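Local coordinates for protein DltD (Streptococcus thermophilus LMG 18311, PDB 7DXM) that probably takes part in the D-alanylation of lipoteichoic acid as a membrane-associated O-acyltransferase of the DltD family, which belongs to the SGNH hydrolase clan, at residues L90-P104 with Q280-P293. Numbering follows the deposited sequence.
Sequences LPELQNGTAVYVLSP and QFAKSNTNVIFVIP
Tyr100 and Phe290 meet obliquely, ring centroids 5.9 Å apart and planes at 54°, with CD2 of Phe290 at 3.8 Å from CB of Tyr100. Val288 divides its methyls between two rings: CG2 lies 3.3 Å above the Phe281 plane, over its centre, while CG1, which also meets Tyr100 CB, lies 3.7 Å above the Phe290 plane toward its rim. Leu93 CD2 and Tyr100 CD2 approach the Phe281 edge near its plane, and Leu102 CG lies in plane at the Tyr100 edge. Tyr100 CG stands anti to the backbone N (chi1 -169°), turning the ring toward Phe281 and Phe290; its OH bonds to Ser79 OG. On the opposite sheet face, Val99 CG1 packs 3.7 Å from Val291 CG2, against Val360 and Phe356 of helix 351-365.

Strands 97-101 and 287-292 run parallel, axes 24° apart, third and fourth across a five-stranded sheet; six backbone bonds, from Asn287 N to Gly96 O (2.9 Å) through to Leu102 N to Val291 O (2.9 Å), set the register. Leu93 O accepts Gly96 N and, from the opposite face of its plane, Thr286 OG1, tying the Leu93-Gly96 type II turn to Thr286, just after the Schellman motif at Asn285. The six bonds satisfy the inward-facing N-H and C=O groups between largely apolar faces, consistent with an SGNH-like parallel-sheet core; Pro293 lies near, without touching, a possible Ser46-His347-Asp344 triad.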
loop_
_atom_site.group_PDB
_atom_site.type_symbol
_atom_site.label_atom_id
_atom_site.label_comp_id
_atom_site.label_asym_id
_atom_site.label_seq_id
_atom_site.Cartn_x
_atom_site.Cartn_y
_atom_site.Cartn_z
ATOM N N LEU A 90 2.801 -4.389 15.131
ATOM C CA LEU A 90 1.685 -3.825 15.889
ATOM C C LEU A 90 2.073 -2.663 16.800
ATOM O O LEU A 90 1.339 -1.655 16.806
ATOM C CB LEU A 90 1.014 -4.952 16.690
ATOM C CG LEU A 90 -0.229 -5.606 16.084
ATOM C CD1 LEU A 90 -0.099 -5.827 14.590
ATOM C CD2 LEU A 90 -0.534 -6.918 16.800
ATOM N N PRO A 91 3.164 -2.734 17.590
ATOM C CA PRO A 91 3.581 -1.557 18.367
ATOM C C PRO A 91 3.859 -0.334 17.523
ATOM O O PRO A 91 3.496 0.785 17.920
ATOM C CB PRO A 91 4.855 -2.046 19.066
ATOM C CG PRO A 91 4.631 -3.467 19.265
ATOM C CD PRO A 91 3.949 -3.915 17.992
ATOM N N GLU A 92 4.486 -0.514 16.359
ATOM C CA GLU A 92 4.862 0.635 15.556
ATOM C C GLU A 92 3.660 1.353 14.962
ATOM O O GLU A 92 3.825 2.459 14.445
ATOM C CB GLU A 92 5.853 0.206 14.477
ATOM C CG GLU A 92 7.215 -0.255 15.044
ATOM C CD GLU A 92 7.153 -1.623 15.752
ATOM O OE1 GLU A 92 6.061 -2.259 15.740
ATOM O OE2 GLU A 92 8.186 -2.061 16.331
ATOM N N LEU A 93 2.456 0.796 15.056
ATOM C CA LEU A 93 1.276 1.514 14.589
ATOM C C LEU A 93 0.549 2.236 15.709
ATOM O O LEU A 93 -0.337 3.054 15.427
ATOM C CB LEU A 93 0.284 0.573 13.881
ATOM C CG LEU A 93 0.694 -0.112 12.565
ATOM C CD1 LEU A 93 -0.344 -1.157 12.131
ATOM C CD2 LEU A 93 0.952 0.869 11.435
ATOM N N GLN A 94 0.906 1.966 16.963
ATOM C CA GLN A 94 0.082 2.403 18.084
ATOM C C GLN A 94 0.119 3.911 18.204
ATOM O O GLN A 94 1.180 4.493 18.451
ATOM C CB GLN A 94 0.568 1.762 19.379
ATOM C CG GLN A 94 -0.431 1.850 20.496
ATOM C CD GLN A 94 -1.617 0.945 20.277
ATOM O OE1 GLN A 94 -1.485 -0.150 19.712
ATOM N NE2 GLN A 94 -2.797 1.398 20.705
ATOM N N ASN A 95 -1.032 4.547 18.026
ATOM C CA ASN A 95 -1.101 6.001 18.111
ATOM C C ASN A 95 -0.123 6.613 17.116
ATOM O O ASN A 95 0.534 7.611 17.398
ATOM C CB ASN A 95 -0.824 6.501 19.550
ATOM C CG ASN A 95 -1.807 5.916 20.625
ATOM O OD1 ASN A 95 -3.036 6.032 20.508
ATOM N ND2 ASN A 95 -1.246 5.291 21.664
ATOM N N GLY A 96 -0.002 5.987 15.944
ATOM C CA GLY A 96 0.965 6.387 14.948
ATOM C C GLY A 96 0.353 7.157 13.786
ATOM O O GLY A 96 -0.832 7.468 13.756
ATOM N N THR A 97 1.191 7.466 12.807
ATOM C CA THR A 97 0.681 8.121 11.606
ATOM C C THR A 97 1.202 7.370 10.382
ATOM O O THR A 97 2.343 6.909 10.363
ATOM C CB THR A 97 1.026 9.682 11.561
ATOM O OG1 THR A 97 2.331 9.940 12.091
ATOM C CG2 THR A 97 0.017 10.542 12.377
ATOM N N ALA A 98 0.349 7.207 9.375
ATOM C CA ALA A 98 0.643 6.291 8.285
ATOM C C ALA A 98 0.031 6.807 6.994
ATOM O O ALA A 98 -1.016 7.469 7.011
ATOM C CB ALA A 98 0.102 4.889 8.587
ATOM N N VAL A 99 0.689 6.496 5.870
ATOM C CA VAL A 99 0.133 6.769 4.543
ATOM C C VAL A 99 -0.297 5.442 3.946
ATOM O O VAL A 99 0.427 4.454 4.055
ATOM C CB VAL A 99 1.142 7.466 3.612
ATOM C CG1 VAL A 99 0.551 7.671 2.236
ATOM C CG2 VAL A 99 1.569 8.753 4.209
ATOM N N TYR A 100 -1.463 5.408 3.320
ATOM C CA TYR A 100 -1.933 4.159 2.730
ATOM C C TYR A 100 -2.549 4.430 1.367
ATOM O O TYR A 100 -3.664 4.954 1.287
ATOM C CB TYR A 100 -2.937 3.466 3.636
ATOM C CG TYR A 100 -3.244 2.053 3.200
ATOM C CD1 TYR A 100 -4.133 1.796 2.162
ATOM C CD2 TYR A 100 -2.643 0.966 3.836
ATOM C CE1 TYR A 100 -4.420 0.498 1.780
ATOM C CE2 TYR A 100 -2.922 -0.335 3.463
ATOM C CZ TYR A 100 -3.820 -0.570 2.433
ATOM O OH TYR A 100 -4.106 -1.867 2.037
ATOM N N VAL A 101 -1.836 4.054 0.304
ATOM C CA VAL A 101 -2.346 4.190 -1.054
ATOM C C VAL A 101 -3.308 3.042 -1.312
ATOM O O VAL A 101 -2.944 1.871 -1.166
ATOM C CB VAL A 101 -1.213 4.180 -2.084
ATOM C CG1 VAL A 101 -1.737 4.670 -3.403
ATOM C CG2 VAL A 101 -0.040 4.992 -1.600
ATOM N N LEU A 102 -4.541 3.380 -1.675
ATOM C CA LEU A 102 -5.529 2.441 -2.206
ATOM C C LEU A 102 -5.406 2.454 -3.722
ATOM O O LEU A 102 -5.886 3.381 -4.375
ATOM C CB LEU A 102 -6.921 2.869 -1.785
ATOM C CG LEU A 102 -7.096 2.882 -0.287
ATOM C CD1 LEU A 102 -8.343 3.653 0.089
ATOM C CD2 LEU A 102 -7.216 1.431 0.096
ATOM N N SER A 103 -4.742 1.446 -4.286
ATOM C CA SER A 103 -4.604 1.336 -5.741
ATOM C C SER A 103 -5.884 0.716 -6.306
ATOM O O SER A 103 -6.274 -0.374 -5.867
ATOM C CB SER A 103 -3.350 0.499 -6.072
ATOM O OG SER A 103 -3.223 0.144 -7.448
ATOM N N PRO A 104 -6.602 1.388 -7.223
ATOM C CA PRO A 104 -7.920 0.855 -7.627
ATOM C C PRO A 104 -7.818 -0.387 -8.497
ATOM O O PRO A 104 -8.746 -1.210 -8.494
ATOM C CB PRO A 104 -8.574 2.031 -8.374
ATOM C CG PRO A 104 -7.829 3.228 -7.944
ATOM C CD PRO A 104 -6.401 2.738 -7.773
ATOM N N GLN A 280 -7.553 -2.717 11.674
ATOM C CA GLN A 280 -6.241 -2.691 12.322
ATOM C C GLN A 280 -5.878 -1.276 12.758
ATOM O O GLN A 280 -5.386 -1.045 13.878
ATOM C CB GLN A 280 -5.171 -3.250 11.389
ATOM C CG GLN A 280 -3.920 -3.593 12.124
ATOM C CD GLN A 280 -4.223 -4.287 13.425
ATOM O OE1 GLN A 280 -4.692 -5.433 13.424
ATOM N NE2 GLN A 280 -3.996 -3.589 14.555
ATOM N N PHE A 281 -6.119 -0.317 11.865
ATOM C CA PHE A 281 -5.863 1.077 12.168
ATOM C C PHE A 281 -6.656 1.507 13.387
ATOM O O PHE A 281 -6.104 2.136 14.299
ATOM C CB PHE A 281 -6.198 1.929 10.941
ATOM C CG PHE A 281 -5.153 1.854 9.836
ATOM C CD1 PHE A 281 -3.802 1.656 10.147
ATOM C CD2 PHE A 281 -5.518 1.985 8.495
ATOM C CE1 PHE A 281 -2.840 1.576 9.149
ATOM C CE2 PHE A 281 -4.556 1.946 7.500
ATOM C CZ PHE A 281 -3.207 1.722 7.837
ATOM N N ALA A 282 -7.935 1.122 13.449
ATOM C CA ALA A 282 -8.769 1.482 14.592
ATOM C C ALA A 282 -8.260 0.836 15.883
ATOM O O ALA A 282 -7.993 1.520 16.885
ATOM C CB ALA A 282 -10.205 1.074 14.309
ATOM N N LYS A 283 -8.109 -0.483 15.878
ATOM C CA LYS A 283 -7.603 -1.158 17.063
ATOM C C LYS A 283 -6.257 -0.597 17.519
ATOM O O LYS A 283 -5.965 -0.628 18.718
ATOM C CB LYS A 283 -7.496 -2.658 16.794
ATOM C CG LYS A 283 -8.590 -3.422 17.499
ATOM C CD LYS A 283 -8.334 -4.921 17.576
ATOM C CE LYS A 283 -8.466 -5.600 16.201
ATOM N NZ LYS A 283 -9.886 -5.852 15.779
ATOM N N SER A 284 -5.427 -0.082 16.598
ATOM C CA SER A 284 -4.129 0.487 16.962
ATOM C C SER A 284 -4.154 2.001 17.124
ATOM O O SER A 284 -3.109 2.598 17.417
ATOM C CB SER A 284 -3.063 0.099 15.938
ATOM O OG SER A 284 -2.484 -1.164 16.234
ATOM N N ASN A 285 -5.325 2.622 16.971
ATOM C CA ASN A 285 -5.497 4.074 17.021
ATOM C C ASN A 285 -4.469 4.778 16.125
ATOM O O ASN A 285 -3.668 5.615 16.556
ATOM C CB ASN A 285 -5.436 4.589 18.466
ATOM C CG ASN A 285 -5.824 6.078 18.586
ATOM O OD1 ASN A 285 -6.829 6.544 18.005
ATOM N ND2 ASN A 285 -5.009 6.833 19.332
ATOM N N THR A 286 -4.503 4.423 14.850
ATOM C CA THR A 286 -3.563 4.978 13.898
ATOM C C THR A 286 -4.246 6.040 13.054
ATOM O O THR A 286 -5.412 5.896 12.664
ATOM C CB THR A 286 -2.983 3.893 13.000
ATOM O OG1 THR A 286 -2.264 2.961 13.815
ATOM C CG2 THR A 286 -2.049 4.516 11.950
ATOM N N ASN A 287 -3.519 7.108 12.782
ATOM C CA ASN A 287 -4.047 8.204 11.997
ATOM C C ASN A 287 -3.443 8.132 10.595
ATOM O O ASN A 287 -2.223 8.266 10.412
ATOM C CB ASN A 287 -3.768 9.531 12.690
ATOM C CG ASN A 287 -4.511 10.653 12.050
ATOM O OD1 ASN A 287 -5.646 10.477 11.590
ATOM N ND2 ASN A 287 -3.869 11.815 11.975
ATOM N N VAL A 288 -4.303 7.910 9.610
ATOM C CA VAL A 288 -3.879 7.531 8.275
ATOM C C VAL A 288 -4.432 8.543 7.303
ATOM O O VAL A 288 -5.533 9.063 7.505
ATOM C CB VAL A 288 -4.376 6.120 7.907
ATOM C CG1 VAL A 288 -3.705 5.654 6.662
ATOM C CG2 VAL A 288 -4.136 5.135 9.052
ATOM N N ILE A 289 -3.666 8.835 6.262
ATOM C CA ILE A 289 -4.178 9.512 5.077
ATOM C C ILE A 289 -4.169 8.499 3.942
ATOM O O ILE A 289 -3.144 7.848 3.683
ATOM C CB ILE A 289 -3.365 10.776 4.730
ATOM C CG1 ILE A 289 -3.977 11.489 3.532
ATOM C CG2 ILE A 289 -1.879 10.478 4.476
ATOM C CD1 ILE A 289 -3.274 12.794 3.197
ATOM N N PHE A 290 -5.319 8.339 3.296
ATOM C CA PHE A 290 -5.496 7.351 2.242
ATOM C C PHE A 290 -5.364 8.025 0.879
ATOM O O PHE A 290 -6.089 8.979 0.577
ATOM C CB PHE A 290 -6.848 6.645 2.392
ATOM C CG PHE A 290 -6.957 5.826 3.656
ATOM C CD1 PHE A 290 -7.341 6.411 4.853
ATOM C CD2 PHE A 290 -6.637 4.474 3.663
ATOM C CE1 PHE A 290 -7.430 5.642 6.029
ATOM C CE2 PHE A 290 -6.725 3.714 4.834
ATOM C CZ PHE A 290 -7.116 4.291 6.008
ATOM N N VAL A 291 -4.433 7.554 0.064
ATOM C CA VAL A 291 -4.166 8.195 -1.219
ATOM C C VAL A 291 -4.850 7.402 -2.316
ATOM O O VAL A 291 -4.671 6.181 -2.401
ATOM C CB VAL A 291 -2.661 8.305 -1.500
ATOM C CG1 VAL A 291 -2.458 9.153 -2.739
ATOM C CG2 VAL A 291 -1.903 8.887 -0.295
ATOM N N ILE A 292 -5.609 8.083 -3.170
ATOM C CA ILE A 292 -6.236 7.416 -4.311
ATOM C C ILE A 292 -5.710 8.003 -5.614
ATOM O O ILE A 292 -5.978 9.175 -5.907
ATOM C CB ILE A 292 -7.759 7.529 -4.264
ATOM C CG1 ILE A 292 -8.261 7.001 -2.930
ATOM C CG2 ILE A 292 -8.336 6.747 -5.407
ATOM C CD1 ILE A 292 -9.734 7.178 -2.714
ATOM N N PRO A 293 -5.005 7.242 -6.409
ATOM C CA PRO A 293 -4.471 7.771 -7.643
ATOM C C PRO A 293 -5.281 7.472 -8.856
ATOM O O PRO A 293 -6.008 6.519 -8.862
ATOM C CB PRO A 293 -3.304 6.868 -7.870
ATOM C CG PRO A 293 -3.821 5.576 -7.430
ATOM C CD PRO A 293 -4.495 5.897 -6.158
#